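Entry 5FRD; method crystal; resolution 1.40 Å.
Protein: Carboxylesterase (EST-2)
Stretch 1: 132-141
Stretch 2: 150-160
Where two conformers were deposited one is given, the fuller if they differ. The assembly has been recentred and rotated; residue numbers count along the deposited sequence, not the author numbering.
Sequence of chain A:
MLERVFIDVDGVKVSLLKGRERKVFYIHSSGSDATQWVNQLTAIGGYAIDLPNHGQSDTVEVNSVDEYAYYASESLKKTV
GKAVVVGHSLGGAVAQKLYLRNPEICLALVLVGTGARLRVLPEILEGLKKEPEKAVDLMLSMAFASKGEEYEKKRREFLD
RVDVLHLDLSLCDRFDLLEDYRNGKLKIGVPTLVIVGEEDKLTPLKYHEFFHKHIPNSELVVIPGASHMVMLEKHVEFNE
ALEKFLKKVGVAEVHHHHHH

Stretch 1 (132-141) PEKAVDLMLS
Stretch 2 (150-160) EYEKKRREFLD

Both stretches are α-helical, with phi/psi near -63/-41 and regular i to i+4 bonds such as Leu-140 N to Val-136 O, 2.9 Å. The helices run roughly antiparallel, their N-to-C directions 140° apart and their axes 10.0 Å apart at closest approach. Register is set by the CA atoms of Val-136 and Phe-158 (6.8 Å) and of Glu-133 and Leu-159 (6.9 Å).

Leu-140 (chi1 m, chi2 t) is a knob among Tyr-151, Lys-154, Arg-155 and Phe-158. The branched end of Leu-140 suits such a pocket, its CD1 3.4 Å from Arg-155 CA and its CD2 3.6 Å from Phe-158 CE2, while Leu-140 CB lies 3.7 Å from CE2 of Tyr-151 (chi1 t). Phe-158 (chi1 -87°, chi2 11°) also meets the compact Val-136 (t), whose CG1 lies 3.8 Å from Phe-158 CB, and the extended Met-139 (ttt), whose SD is 3.7 Å from Phe-158 CE2.

Arg-155, extended through chi3 (ttt, chi4 -79°), sits in a reciprocal hole among Glu-133, Val-136, Asp-137 and Leu-140, its stem lying against Val-136 and Leu-140, and carries its charge to two acids one turn apart. Near the guanidinium plane, Arg-155 NH2 donates to Glu-133 OE2 and Arg-155 NE to Asp-137 OD1 (m), both at 2.8 Å, forming salt bridges. A water bonds Asp-137 O (2.8 Å) and Tyr-151 OH (2.5 Å), linking the two helices.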

# COMPACT_ATOMS: atom_id res chain seq x y z
N PRO A 132 10.58 -7.02 -20.69
CA PRO A 132 10.26 -6.80 -19.26
C PRO A 132 11.44 -6.73 -18.33
O PRO A 132 11.38 -6.00 -17.36
CB PRO A 132 9.31 -7.96 -18.92
CG PRO A 132 9.47 -8.96 -20.02
CD PRO A 132 9.83 -8.17 -21.23
N GLU A 133 12.54 -7.45 -18.58
CA GLU A 133 13.66 -7.37 -17.66
C GLU A 133 14.20 -5.96 -17.51
O GLU A 133 14.53 -5.51 -16.41
CB GLU A 133 14.80 -8.31 -18.11
CG GLU A 133 15.83 -8.64 -17.02
CD GLU A 133 17.07 -7.79 -17.04
OE1 GLU A 133 17.35 -7.21 -18.10
OE2 GLU A 133 17.78 -7.73 -16.00
N LYS A 134 14.31 -5.24 -18.62
CA LYS A 134 14.83 -3.87 -18.58
C LYS A 134 13.87 -2.95 -17.82
O LYS A 134 14.32 -2.07 -17.06
CB LYS A 134 15.05 -3.37 -20.02
CG LYS A 134 15.75 -2.04 -20.17
CD LYS A 134 15.87 -1.67 -21.65
CE LYS A 134 16.78 -0.47 -21.88
NZ LYS A 134 16.89 -0.13 -23.33
N ALA A 135 12.57 -3.16 -18.02
CA ALA A 135 11.55 -2.33 -17.37
C ALA A 135 11.54 -2.59 -15.87
O ALA A 135 11.43 -1.66 -15.08
CB ALA A 135 10.20 -2.57 -17.99
N VAL A 136 11.63 -3.87 -15.51
CA VAL A 136 11.66 -4.26 -14.11
C VAL A 136 12.90 -3.69 -13.46
O VAL A 136 12.82 -3.12 -12.36
CB VAL A 136 11.57 -5.78 -13.95
CG1 VAL A 136 11.93 -6.20 -12.54
CG2 VAL A 136 10.18 -6.27 -14.32
N ASP A 137 14.08 -3.81 -14.09
CA ASP A 137 15.28 -3.25 -13.53
C ASP A 137 15.21 -1.73 -13.35
O ASP A 137 15.67 -1.20 -12.35
CB ASP A 137 16.51 -3.58 -14.36
CG ASP A 137 16.89 -5.05 -14.30
OD1 ASP A 137 16.48 -5.78 -13.36
OD2 ASP A 137 17.65 -5.45 -15.21
N LEU A 138 14.59 -1.04 -14.30
CA LEU A 138 14.41 0.42 -14.18
C LEU A 138 13.51 0.78 -13.00
O LEU A 138 13.87 1.59 -12.14
CB LEU A 138 13.84 0.97 -15.48
CG LEU A 138 13.50 2.46 -15.47
CD1 LEU A 138 14.71 3.31 -15.13
CD2 LEU A 138 12.90 2.83 -16.81
N MET A 139 12.36 0.11 -12.93
CA MET A 139 11.44 0.34 -11.81
C MET A 139 12.12 0.06 -10.47
O MET A 139 12.03 0.83 -9.51
CB MET A 139 10.20 -0.50 -11.96
CG MET A 139 9.18 -0.23 -10.88
SD MET A 139 7.69 -1.15 -11.23
CE MET A 139 6.78 -0.80 -9.70
N LEU A 140 12.84 -1.05 -10.36
CA LEU A 140 13.45 -1.40 -9.08
C LEU A 140 14.65 -0.54 -8.70
O LEU A 140 14.90 -0.32 -7.50
CB LEU A 140 13.78 -2.89 -9.04
CG LEU A 140 12.49 -3.74 -9.02
CD1 LEU A 140 12.87 -5.20 -8.79
CD2 LEU A 140 11.47 -3.35 -7.97
N SER A 141 15.34 0.03 -9.71
CA SER A 141 16.38 1.00 -9.44
C SER A 141 15.84 2.26 -8.75
O SER A 141 16.57 2.97 -8.07
CB SER A 141 17.13 1.42 -10.73
OG SER A 141 16.37 2.28 -11.56
N GLU A 150 16.65 -8.32 -0.63
CA GLU A 150 15.27 -7.87 -0.85
C GLU A 150 15.07 -7.44 -2.30
O GLU A 150 14.07 -7.81 -2.92
CB GLU A 150 14.83 -6.77 0.12
CG GLU A 150 14.69 -7.22 1.59
CD GLU A 150 13.45 -8.14 1.87
OE1 GLU A 150 12.90 -8.80 0.96
OE2 GLU A 150 12.95 -8.20 3.03
N TYR A 151 16.02 -6.68 -2.85
CA TYR A 151 16.00 -6.28 -4.26
C TYR A 151 15.93 -7.50 -5.17
O TYR A 151 15.11 -7.59 -6.08
CB TYR A 151 17.24 -5.44 -4.59
CG TYR A 151 17.47 -5.21 -6.05
CD1 TYR A 151 18.19 -6.12 -6.83
CD2 TYR A 151 16.96 -4.10 -6.68
CE1 TYR A 151 18.37 -5.94 -8.19
CE2 TYR A 151 17.18 -3.90 -8.04
CZ TYR A 151 17.87 -4.82 -8.79
OH TYR A 151 18.09 -4.63 -10.15
N GLU A 152 16.83 -8.47 -4.94
CA GLU A 152 16.89 -9.65 -5.80
C GLU A 152 15.60 -10.46 -5.78
O GLU A 152 15.11 -10.93 -6.79
CB GLU A 152 18.06 -10.55 -5.42
CG GLU A 152 19.39 -9.95 -5.82
CD GLU A 152 19.58 -9.84 -7.32
OE1 GLU A 152 19.04 -10.67 -8.09
OE2 GLU A 152 20.29 -8.92 -7.75
N LYS A 153 15.06 -10.62 -4.58
CA LYS A 153 13.80 -11.34 -4.46
C LYS A 153 12.66 -10.64 -5.18
O LYS A 153 11.89 -11.29 -5.87
CB LYS A 153 13.37 -11.57 -3.03
CG LYS A 153 12.21 -12.54 -2.96
CD LYS A 153 12.31 -13.40 -1.72
CE LYS A 153 11.02 -14.15 -1.44
NZ LYS A 153 10.79 -15.29 -2.37
N LYS A 154 12.56 -9.33 -5.00
CA LYS A 154 11.47 -8.59 -5.63
C LYS A 154 11.61 -8.59 -7.15
O LYS A 154 10.62 -8.68 -7.86
CB LYS A 154 11.39 -7.15 -5.12
CG LYS A 154 10.17 -6.41 -5.70
CD LYS A 154 9.77 -5.22 -4.85
CE LYS A 154 8.48 -4.54 -5.26
NZ LYS A 154 7.24 -5.31 -4.96
N ARG A 155 12.86 -8.53 -7.62
CA ARG A 155 13.11 -8.63 -9.05
C ARG A 155 12.60 -9.95 -9.64
O ARG A 155 11.94 -9.98 -10.66
CB ARG A 155 14.60 -8.43 -9.33
CG ARG A 155 14.98 -8.40 -10.78
CD ARG A 155 16.46 -8.08 -10.97
NE ARG A 155 16.85 -8.34 -12.36
CZ ARG A 155 17.09 -9.57 -12.83
NH1 ARG A 155 16.93 -10.65 -12.06
NH2 ARG A 155 17.44 -9.75 -14.10
N ARG A 156 12.87 -11.06 -8.95
CA ARG A 156 12.37 -12.34 -9.42
C ARG A 156 10.84 -12.43 -9.37
O ARG A 156 10.20 -12.96 -10.25
CB ARG A 156 12.98 -13.49 -8.64
CG ARG A 156 14.47 -13.63 -8.86
CD ARG A 156 15.00 -14.99 -8.41
NE ARG A 156 14.67 -15.21 -7.01
CZ ARG A 156 15.37 -14.74 -5.99
NH1 ARG A 156 16.51 -14.07 -6.14
NH2 ARG A 156 14.93 -15.00 -4.75
N GLU A 157 10.27 -11.89 -8.29
CA GLU A 157 8.81 -11.82 -8.20
C GLU A 157 8.20 -11.06 -9.37
O GLU A 157 7.25 -11.49 -9.99
CB GLU A 157 8.39 -11.18 -6.87
CG GLU A 157 8.65 -12.04 -5.65
CD GLU A 157 8.37 -11.36 -4.35
OE1 GLU A 157 8.19 -10.13 -4.32
OE2 GLU A 157 8.30 -12.09 -3.33
N PHE A 158 8.77 -9.89 -9.67
CA PHE A 158 8.26 -9.09 -10.79
C PHE A 158 8.39 -9.83 -12.13
O PHE A 158 7.47 -9.81 -12.94
CB PHE A 158 8.96 -7.74 -10.81
CG PHE A 158 8.33 -6.66 -9.94
CD1 PHE A 158 7.34 -6.92 -8.99
CD2 PHE A 158 8.75 -5.35 -10.10
CE1 PHE A 158 6.79 -5.89 -8.24
CE2 PHE A 158 8.24 -4.31 -9.34
CZ PHE A 158 7.24 -4.59 -8.43
N LEU A 159 9.54 -10.50 -12.32
CA LEU A 159 9.71 -11.27 -13.57
C LEU A 159 8.71 -12.41 -13.69
O LEU A 159 8.31 -12.78 -14.77
CB LEU A 159 11.14 -11.78 -13.68
CG LEU A 159 12.19 -10.70 -13.90
CD1 LEU A 159 13.60 -11.29 -13.79
CD2 LEU A 159 12.01 -9.99 -15.24
N ASP A 160 8.30 -12.98 -12.54
CA ASP A 160 7.26 -14.01 -12.48
C ASP A 160 5.82 -13.50 -12.58
O ASP A 160 4.88 -14.29 -12.71
CB ASP A 160 7.43 -14.83 -11.20
CG ASP A 160 8.64 -15.77 -11.23
OD1 ASP A 160 9.22 -15.99 -12.31
OD2 ASP A 160 9.00 -16.32 -10.14
O HOH W 1 17.87 -2.26 -11.04